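PDB 3NF4: acyl-CoA dehydrogenase from Mycobacterium thermoresistibile, which binds flavin adenine dinucleotide and, as in other acyl-CoA dehydrogenases, probably catalyses the flavin-dependent alpha,beta-desaturation of fatty acyl-CoA thioesters. Local coordinates for residues Ala298-Ala301 / Thr302-Thr306; Arg119-Pro122 / Gly123-Ser126; Asp354-Val357 / Glu358-Met361. All coordinates share one frame; numbering follows the deposited sequence.

Interaction 1: residues Ala298-Ala301 / Thr302-Thr306; sequences AAVA and TARAT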
ATOM      1  N   ALA A 298       5.525  14.074  -3.480  1.00 36.83           N
ATOM      2  CA  ALA A 298       4.735  13.491  -4.563  1.00 37.47           C
ATOM      3  C   ALA A 298       3.219  13.389  -4.244  1.00 37.73           C
ATOM      4  O   ALA A 298       2.354  13.706  -5.094  1.00 37.96           O
ATOM      5  CB  ALA A 298       5.276  12.112  -4.925  1.00 35.67           C
ATOM      6  N   ALA A 299       2.902  12.977  -3.017  1.00 36.95           N
ATOM      7  CA  ALA A 299       1.509  12.867  -2.594  1.00 36.57           C
ATOM      8  C   ALA A 299       0.781  14.227  -2.590  1.00 36.57           C
ATOM      9  O   ALA A 299      -0.350  14.330  -3.108  1.00 36.73           O
ATOM     10  CB  ALA A 299       1.392  12.123  -1.205  1.00 36.33           C
ATOM     11  N   VAL A 300       1.409  15.260  -2.020  1.00 36.17           N
ATOM     12  CA  VAL A 300       0.823  16.604  -2.045  1.00 35.60           C
ATOM     13  C   VAL A 300       0.640  17.144  -3.484  1.00 36.54           C
ATOM     14  O   VAL A 300      -0.444  17.647  -3.827  1.00 36.15           O
ATOM     15  CB  VAL A 300       1.599  17.636  -1.176  1.00 36.97           C
ATOM     16  CG1 VAL A 300       0.837  18.982  -1.120  1.00 38.13           C
ATOM     17  CG2 VAL A 300       1.841  17.115   0.265  1.00 33.31           C
ATOM     18  N   ALA A 301       1.658  17.008  -4.340  1.00 36.37           N
ATOM     19  CA  ALA A 301       1.576  17.590  -5.679  1.00 36.98           C
ATOM     20  C   ALA A 301       0.446  16.911  -6.484  1.00 37.73           C
ATOM     21  O   ALA A 301      -0.351  17.568  -7.176  1.00 38.21           O
ATOM     22  CB  ALA A 301       2.948  17.480  -6.422  1.00 37.02           C
ATOM     23  N   THR A 302       0.405  15.593  -6.390  1.00 37.32           N
ATOM     24  CA  THR A 302      -0.607  14.775  -7.025  1.00 38.58           C
ATOM     25  C   THR A 302      -2.054  15.132  -6.558  1.00 38.72           C
ATOM     26  O   THR A 302      -2.974  15.208  -7.372  1.00 39.07           O
ATOM     27  CB  THR A 302      -0.285  13.309  -6.713  1.00 38.16           C
ATOM     28  OG1 THR A 302       0.871  12.934  -7.477  1.00 41.06           O
ATOM     29  CG2 THR A 302      -1.422  12.406  -7.083  1.00 40.64           C
ATOM     30  N   ALA A 303      -2.247  15.365  -5.266  1.00 37.94           N
ATOM     31  CA  ALA A 303      -3.567  15.761  -4.757  1.00 38.14           C
ATOM     32  C   ALA A 303      -3.982  17.158  -5.268  1.00 39.18           C
ATOM     33  O   ALA A 303      -5.138  17.360  -5.643  1.00 39.70           O
ATOM     34  CB  ALA A 303      -3.581  15.690  -3.234  1.00 36.04           C
ATOM     35  N   ARG A 304      -3.036  18.108  -5.305  1.00 38.92           N
ATOM     36  CA  ARG A 304      -3.318  19.454  -5.827  1.00 39.38           C
ATOM     37  C   ARG A 304      -3.738  19.417  -7.313  1.00 39.94           C
ATOM     38  O   ARG A 304      -4.768  19.996  -7.682  1.00 40.30           O
ATOM     39  CB  ARG A 304      -2.104  20.382  -5.651  1.00 39.62           C
ATOM     40  CG  ARG A 304      -2.326  21.842  -6.141  1.00 42.38           C
ATOM     41  CD  ARG A 304      -1.233  22.870  -5.716  1.00 41.44           C
ATOM     42  NE  ARG A 304      -0.996  22.897  -4.279  1.00 44.70           N
ATOM     43  CZ  ARG A 304       0.074  22.381  -3.676  1.00 44.85           C
ATOM     44  NH1 ARG A 304       1.034  21.800  -4.393  1.00 46.57           N
ATOM     45  NH2 ARG A 304       0.190  22.457  -2.351  1.00 43.41           N
ATOM     46  N   ALA A 305      -2.958  18.729  -8.154  1.00 39.45           N
ATOM     47  CA  ALA A 305      -3.285  18.608  -9.590  1.00 40.59           C
ATOM     48  C   ALA A 305      -4.633  17.929  -9.891  1.00 40.44           C
ATOM     49  O   ALA A 305      -5.344  18.313 -10.818  1.00 40.76           O
ATOM     50  CB  ALA A 305      -2.155  17.897 -10.356  1.00 39.39           C
ATOM     51  N   THR A 306      -4.964  16.911  -9.105  1.00 40.39           N
ATOM     52  CA  THR A 306      -6.243  16.223  -9.223  1.00 41.07           C
ATOM     53  C   THR A 306      -7.460  17.133  -8.895  1.00 41.56           C
ATOM     54  O   THR A 306      -8.436  17.149  -9.664  1.00 42.15           O
ATOM     55  CB  THR A 306      -6.248  14.891  -8.405  1.00 40.77           C
ATOM     56  OG1 THR A 306      -5.098  14.111  -8.772  1.00 39.30           O
ATOM     57  CG2 THR A 306      -7.461  14.105  -8.733  1.00 42.95           C
TER
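Val300 and Arg304, one helical turn apart, set their side chains at a slant to each other: the methyl Val300 CG1 lies 3.7 Å from Arg304 NH2, at an oblique angle to the guanidinium group. Both side chains leave the backbone in the same sense, Val300 CG1 and Arg304 CG each lying opposite their own main-chain N (chi1 -173° and -178°), and the arginine then bends at chi3, which turns its guanidinium back toward the valine. The charged end has its main partners on other helices, a salt bridge from NH2 to Glu85 and a hydrogen bond to Gln263, so the valine methyl is an apolar neighbour to a group held from outside. Thr302 is turned differently. Its OG1 sits beside its own N and donates to Ala298 O at 2.9 Å, while Thr302 N reaches the same oxygen at 3.0 Å from the other face of the carbonyl plane; one acceptor thus takes two bonds. Thr306 repeats the pattern, OG1 donating to Thr302 O at 2.8 Å. Ala299, Ala303 and Thr306 meet helix 321-346, and Thr302 and Thr306 also pack on Thr302 of the second subunit. Successive i to i-4 bonds, exemplified by Arg304 N to Val300 O at 3.0 Å, mark a regular alpha-helix with threonine hydroxyls folded back on its carbonyls, within the helical C-terminal domain of the acyl-CoA dehydrogenase fold.

Interaction 2: residues Arg119-Pro122 / Gly123-Ser126; sequences RWLP and GMLS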
ATOM      1  N   ARG A 119     -34.918  38.697  -1.221  1.00 96.71           N
ATOM      2  CA  ARG A 119     -34.986  38.789   0.240  1.00 97.00           C
ATOM      3  C   ARG A 119     -33.650  38.516   0.957  1.00 94.93           C
ATOM      4  O   ARG A 119     -33.155  39.369   1.722  1.00 95.12           O
ATOM      5  CB  ARG A 119     -36.049  37.830   0.796  1.00 97.47           C
ATOM      6  CG  ARG A 119     -37.470  38.365   0.817  1.00101.51           C
ATOM      7  CD  ARG A 119     -38.464  37.357   1.425  1.00103.65           C
ATOM      8  NE  ARG A 119     -38.456  37.365   2.890  1.00104.06           N
ATOM      9  CZ  ARG A 119     -39.530  37.153   3.656  1.00106.01           C
ATOM     10  NH1 ARG A 119     -40.720  36.928   3.105  1.00108.56           N
ATOM     11  NH2 ARG A 119     -39.418  37.177   4.981  1.00105.35           N
ATOM     12  N   TRP A 120     -33.068  37.338   0.699  1.00 92.60           N
ATOM     13  CA  TRP A 120     -32.064  36.767   1.616  1.00 90.05           C
ATOM     14  C   TRP A 120     -30.607  36.656   1.145  1.00 88.25           C
ATOM     15  O   TRP A 120     -29.680  36.720   1.971  1.00 87.03           O
ATOM     16  CB  TRP A 120     -32.552  35.412   2.122  1.00 88.83           C
ATOM     17  CG  TRP A 120     -33.730  35.489   3.058  1.00 89.13           C
ATOM     18  CD1 TRP A 120     -33.801  36.178   4.244  1.00 88.90           C
ATOM     19  CD2 TRP A 120     -34.988  34.822   2.907  1.00 88.46           C
ATOM     20  NE1 TRP A 120     -35.029  35.985   4.831  1.00 89.50           N
ATOM     21  CE2 TRP A 120     -35.775  35.153   4.034  1.00 89.48           C
ATOM     22  CE3 TRP A 120     -35.528  33.975   1.928  1.00 88.35           C
ATOM     23  CZ2 TRP A 120     -37.073  34.663   4.209  1.00 90.64           C
ATOM     24  CZ3 TRP A 120     -36.816  33.488   2.100  1.00 89.27           C
ATOM     25  CH2 TRP A 120     -37.576  33.836   3.231  1.00 91.37           C
ATOM     26  N   LEU A 121     -30.402  36.479  -0.161  1.00 88.05           N
ATOM     27  CA  LEU A 121     -29.060  36.235  -0.708  1.00 86.12           C
ATOM     28  C   LEU A 121     -28.037  37.331  -0.436  1.00 86.03           C
ATOM     29  O   LEU A 121     -26.907  37.024  -0.064  1.00 84.80           O
ATOM     30  CB  LEU A 121     -29.090  35.878  -2.203  1.00 86.24           C
ATOM     31  CG  LEU A 121     -29.069  34.398  -2.614  1.00 84.39           C
ATOM     32  CD1 LEU A 121     -28.808  34.267  -4.102  1.00 84.48           C
ATOM     33  CD2 LEU A 121     -28.026  33.584  -1.845  1.00 82.02           C
ATOM     34  N   PRO A 122     -28.422  38.609  -0.600  1.00 87.69           N
ATOM     35  CA  PRO A 122     -27.405  39.650  -0.387  1.00 87.70           C
ATOM     36  C   PRO A 122     -26.829  39.704   1.027  1.00 86.59           C
ATOM     37  O   PRO A 122     -25.642  39.988   1.182  1.00 86.06           O
ATOM     38  CB  PRO A 122     -28.142  40.950  -0.761  1.00 89.97           C
ATOM     39  CG  PRO A 122     -29.159  40.506  -1.784  1.00 90.68           C
ATOM     40  CD  PRO A 122     -29.635  39.159  -1.239  1.00 89.93           C
ATOM     41  N   GLY A 123     -27.655  39.441   2.038  1.00 86.50           N
ATOM     42  CA  GLY A 123     -27.181  39.350   3.423  1.00 85.69           C
ATOM     43  C   GLY A 123     -26.261  38.155   3.700  1.00 83.79           C
ATOM     44  O   GLY A 123     -25.303  38.259   4.468  1.00 82.32           O
ATOM     45  N   MET A 124     -26.546  37.019   3.072  1.00 83.43           N
ATOM     46  CA  MET A 124     -25.685  35.837   3.218  1.00 82.32           C
ATOM     47  C   MET A 124     -24.266  36.087   2.682  1.00 81.36           C
ATOM     48  O   MET A 124     -23.278  35.679   3.310  1.00 80.04           O
ATOM     49  CB  MET A 124     -26.327  34.614   2.557  1.00 82.06           C
ATOM     50  CG  MET A 124     -27.617  34.190   3.262  1.00 84.16           C
ATOM     51  SD  MET A 124     -28.833  33.465   2.162  1.00 90.13           S
ATOM     52  CE  MET A 124     -28.253  31.787   1.991  1.00 85.10           C
ATOM     53  N   LEU A 125     -24.171  36.809   1.560  1.00 81.68           N
ATOM     54  CA  LEU A 125     -22.886  36.993   0.887  1.00 80.43           C
ATOM     55  C   LEU A 125     -22.187  38.285   1.293  1.00 81.15           C
ATOM     56  O   LEU A 125     -21.155  38.648   0.719  1.00 80.81           O
ATOM     57  CB  LEU A 125     -23.047  36.896  -0.635  1.00 80.51           C
ATOM     58  CG  LEU A 125     -23.869  35.703  -1.139  1.00 79.85           C
ATOM     59  CD1 LEU A 125     -24.117  35.803  -2.639  1.00 79.16           C
ATOM     60  CD2 LEU A 125     -23.221  34.346  -0.763  1.00 77.54           C
ATOM     61  N   SER A 126     -22.734  38.947   2.311  1.00 81.95           N
ATOM     62  CA  SER A 126     -22.284  40.281   2.721  1.00 83.59           C
ATOM     63  C   SER A 126     -20.945  40.246   3.444  1.00 82.74           C
ATOM     64  O   SER A 126     -20.207  41.239   3.442  1.00 83.47           O
ATOM     65  CB  SER A 126     -23.328  40.938   3.643  1.00 84.92           C
ATOM     66  OG  SER A 126     -23.241  40.400   4.963  1.00 84.61           O
TER
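Leu121 O accepts a hydrogen bond from Leu125 N at 3.2 Å in the last turn of helix 114-124, whereas the neighbouring bond from Met124 N to Trp120 O, at 3.3 Å, is weak. Pro122, which has no N-H to give to the preceding turn, coincides with a kink, and Leu125 is the first residue to depart from helical torsions. Met124 folds back along this end of the helix: bends at chi2 and chi3 lay SD beside Trp120 O, 3.4 Å away, and bring it to 4.1 Å from Leu121 CD2, the two side chains crossing at a slant. The indole itself leads away from this turn and lies against Arg119, whose NE stands 3.3 Å above one face of the Trp120 ring, offset toward the rim. Beyond the helix, Gly123 O takes two bonds from Ser126: OG donates at 3.0 Å and the backbone N makes a weak bond at 3.4 Å. A chi1 of 78° puts Ser126 OG between its own N and carbonyl carbon, from where it reaches Gly123 O; it is also bonded to the backbone N of Glu128. Trp120, Leu121 and Met124 all pack on Leu108 of helix 106-111, Trp120 also touches Arg231 in a loop, and the chain leaving the turn is tied through Leu125 O to Ser63 OG, ahead of strand 131-134.

Interaction 3: residues Asp354-Val357 / Glu358-Met361; sequences DYRV and ERYM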
ATOM      1  N   ASP A 354       5.028  20.010  21.926  1.00 56.44           N
ATOM      2  CA  ASP A 354       5.977  21.076  21.587  1.00 57.79           C
ATOM      3  C   ASP A 354       5.943  21.485  20.099  1.00 57.19           C
ATOM      4  O   ASP A 354       6.389  22.574  19.746  1.00 58.62           O
ATOM      5  CB  ASP A 354       7.412  20.693  21.974  1.00 59.07           C
ATOM      6  N   TYR A 355       5.446  20.606  19.231  1.00 55.22           N
ATOM      7  CA  TYR A 355       5.293  20.928  17.811  1.00 53.38           C
ATOM      8  C   TYR A 355       3.855  20.692  17.341  1.00 51.34           C
ATOM      9  O   TYR A 355       3.052  20.074  18.055  1.00 50.51           O
ATOM     10  CB  TYR A 355       6.297  20.133  16.957  1.00 53.56           C
ATOM     11  CG  TYR A 355       7.715  20.411  17.337  1.00 55.62           C
ATOM     12  CD1 TYR A 355       8.397  21.537  16.834  1.00 59.28           C
ATOM     13  CD2 TYR A 355       8.364  19.586  18.229  1.00 56.80           C
ATOM     14  CE1 TYR A 355       9.717  21.816  17.225  1.00 62.90           C
ATOM     15  CE2 TYR A 355       9.666  19.841  18.624  1.00 61.46           C
ATOM     16  CZ  TYR A 355      10.346  20.951  18.131  1.00 63.50           C
ATOM     17  OH  TYR A 355      11.644  21.159  18.554  1.00 64.36           O
ATOM     18  N   ARG A 356       3.559  21.173  16.131  1.00 49.69           N
ATOM     19  CA  ARG A 356       2.220  21.096  15.515  1.00 48.37           C
ATOM     20  C   ARG A 356       1.845  19.746  14.836  1.00 46.09           C
ATOM     21  O   ARG A 356       0.670  19.454  14.653  1.00 45.89           O
ATOM     22  CB  ARG A 356       2.070  22.244  14.510  1.00 48.70           C
ATOM     23  CG  ARG A 356       1.917  23.617  15.153  1.00 51.00           C
ATOM     24  CD  ARG A 356       1.690  24.698  14.085  1.00 53.92           C
ATOM     25  NE  ARG A 356       1.285  25.980  14.669  1.00 55.69           N
ATOM     26  CZ  ARG A 356       1.195  27.135  14.003  1.00 56.82           C
ATOM     27  NH1 ARG A 356       1.491  27.192  12.711  1.00 58.04           N
ATOM     28  NH2 ARG A 356       0.821  28.243  14.632  1.00 56.69           N
ATOM     29  N   VAL A 357       2.835  18.939  14.455  1.00 44.44           N
ATOM     30  CA  VAL A 357       2.577  17.738  13.635  1.00 42.96           C
ATOM     31  C   VAL A 357       1.640  16.678  14.290  1.00 42.26           C
ATOM     32  O   VAL A 357       0.903  15.983  13.582  1.00 40.25           O
ATOM     33  CB  VAL A 357       3.882  17.108  13.071  1.00 42.54           C
ATOM     34  CG1 VAL A 357       4.525  18.067  12.094  1.00 42.30           C
ATOM     35  CG2 VAL A 357       4.879  16.763  14.201  1.00 42.04           C
ATOM     36  N   GLU A 358       1.641  16.594  15.627  1.00 41.99           N
ATOM     37  CA  GLU A 358       0.741  15.647  16.307  1.00 42.07           C
ATOM     38  C   GLU A 358      -0.713  16.103  16.184  1.00 41.61           C
ATOM     39  O   GLU A 358      -1.615  15.269  16.037  1.00 41.18           O
ATOM     40  CB  GLU A 358       1.144  15.393  17.763  1.00 42.84           C
ATOM     41  CG  GLU A 358       0.916  16.596  18.714  1.00 46.72           C
ATOM     42  CD  GLU A 358      -0.544  16.712  19.211  1.00 48.91           C
ATOM     43  OE1 GLU A 358      -0.967  17.842  19.591  1.00 46.87           O
ATOM     44  OE2 GLU A 358      -1.251  15.669  19.188  1.00 48.76           O
ATOM     45  N   ARG A 359      -0.940  17.422  16.199  1.00 40.72           N
ATOM     46  CA  ARG A 359      -2.278  17.952  15.921  1.00 39.50           C
ATOM     47  C   ARG A 359      -2.728  17.683  14.458  1.00 39.06           C
ATOM     48  O   ARG A 359      -3.891  17.310  14.214  1.00 38.09           O
ATOM     49  CB  ARG A 359      -2.342  19.452  16.255  1.00 39.71           C
ATOM     50  CG  ARG A 359      -3.659  20.136  15.834  1.00 40.15           C
ATOM     51  CD  ARG A 359      -3.896  21.547  16.505  1.00 40.53           C
ATOM     52  NE  ARG A 359      -2.877  22.561  16.158  1.00 39.11           N
ATOM     53  CZ  ARG A 359      -2.888  23.329  15.065  1.00 40.33           C
ATOM     54  NH1 ARG A 359      -3.851  23.243  14.147  1.00 39.48           N
ATOM     55  NH2 ARG A 359      -1.917  24.215  14.880  1.00 41.12           N
ATOM     56  N   TYR A 360      -1.814  17.880  13.495  1.00 38.34           N
ATOM     57  CA  TYR A 360      -2.154  17.714  12.061  1.00 38.00           C
ATOM     58  C   TYR A 360      -2.614  16.280  11.770  1.00 37.79           C
ATOM     59  O   TYR A 360      -3.599  16.084  11.060  1.00 38.19           O
ATOM     60  CB  TYR A 360      -0.996  18.144  11.122  1.00 37.04           C
ATOM     61  CG  TYR A 360      -0.667  19.659  11.114  1.00 39.00           C
ATOM     62  CD1 TYR A 360      -1.619  20.618  11.487  1.00 40.04           C
ATOM     63  CD2 TYR A 360       0.592  20.118  10.714  1.00 37.35           C
ATOM     64  CE1 TYR A 360      -1.319  21.985  11.486  1.00 37.98           C
ATOM     65  CE2 TYR A 360       0.895  21.450  10.713  1.00 38.24           C
ATOM     66  CZ  TYR A 360      -0.068  22.386  11.090  1.00 39.02           C
ATOM     67  OH  TYR A 360       0.251  23.724  11.055  1.00 40.88           O
ATOM     68  N   MET A 361      -1.917  15.298  12.346  1.00 37.56           N
ATOM     69  CA  MET A 361      -2.315  13.896  12.306  1.00 37.91           C
ATOM     70  C   MET A 361      -3.714  13.585  12.864  1.00 38.28           C
ATOM     71  O   MET A 361      -4.427  12.764  12.311  1.00 38.57           O
ATOM     72  CB  MET A 361      -1.262  13.016  13.000  1.00 37.93           C
ATOM     73  CG  MET A 361      -1.487  11.552  12.762  1.00 37.74           C
ATOM     74  SD  MET A 361      -0.181  10.501  13.443  1.00 42.75           S
ATOM     75  CE  MET A 361      -1.014   8.908  13.449  1.00 38.75           C
TER
HETATM   76  O   HOH W   1       0.128  20.487  19.003  1.00 34.07           O
HETATM   77  O   HOH W   2       2.621  24.908  10.616  1.00 33.07           O
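The N-terminal turn of helix 357-367, where a loop from helix 321-346 enters it, brings Arg356 against Tyr360 and Arg359. Arg356 O takes a hydrogen bond from Tyr360 N at 3.2 Å, and the same oxygen lies 3.8 Å above one face of the Tyr360 ring, offset toward its rim. The Arg356 side chain starts beside its own N (chi1 -72°) and runs extended from CG to NE, which carries CD to 3.5 Å from Tyr360 OH; the two side chains cross, guanidinium and ring planes 60° apart. A water at the edge of both flat groups joins their ends, 2.7 Å from Tyr360 OH and accepting from Arg356 NH1 at 3.3 Å. In the all-helical C-terminal domain of the acyl-CoA dehydrogenase fold this turn packs on helices 247-274 and 321-346, Tyr360 touching both. Arg359 runs beside Arg356, pointing the same way, and bends at chi3 until NH2 is 3.7 Å from Arg356 NE. Arg356 NE lies near the plane of the Arg359 guanidinium, at its edge, while the two guanidinium planes are turned 75° apart. The paired arginines face helix 39-45, both touching Val39, and Asp40 OD1 forms salt bridges with Arg356 NE and Arg359 NH2 that probably offset their like charges. On another flank Glu358, bent at chi2, is linked to the preceding loop by a second water that donates to Glu358 OE1 at 2.9 Å and to Tyr355 O at 3.1 Å, while its OE2 forms a salt bridge with Arg362. Met361 N closes the next turn with a hydrogen bond to Val357 O, and the Met361 side chain packs on Met336 of the third subunit.

From the N terminus, interaction 2 comes first, in the N-terminal domain range, where it joins the end of helix 114-124 to helix 106-111; then interaction 1 within helix 289-315, and last interaction 3, where a loop enters helix 357-367. Each is a local contact in a continuous stretch, and they follow in series, none nested or crossing, none closing a long loop. Interactions 1 and 3 share the C-terminal domain range, centres about 22 Å apart, and both pack on helices 247-274 and 321-346; interaction 3 also reaches helix 39-45. Interaction 2 lies across the chain's centre from both, its centre about 35 Å from interaction 1 and about 38 Å from interaction 3.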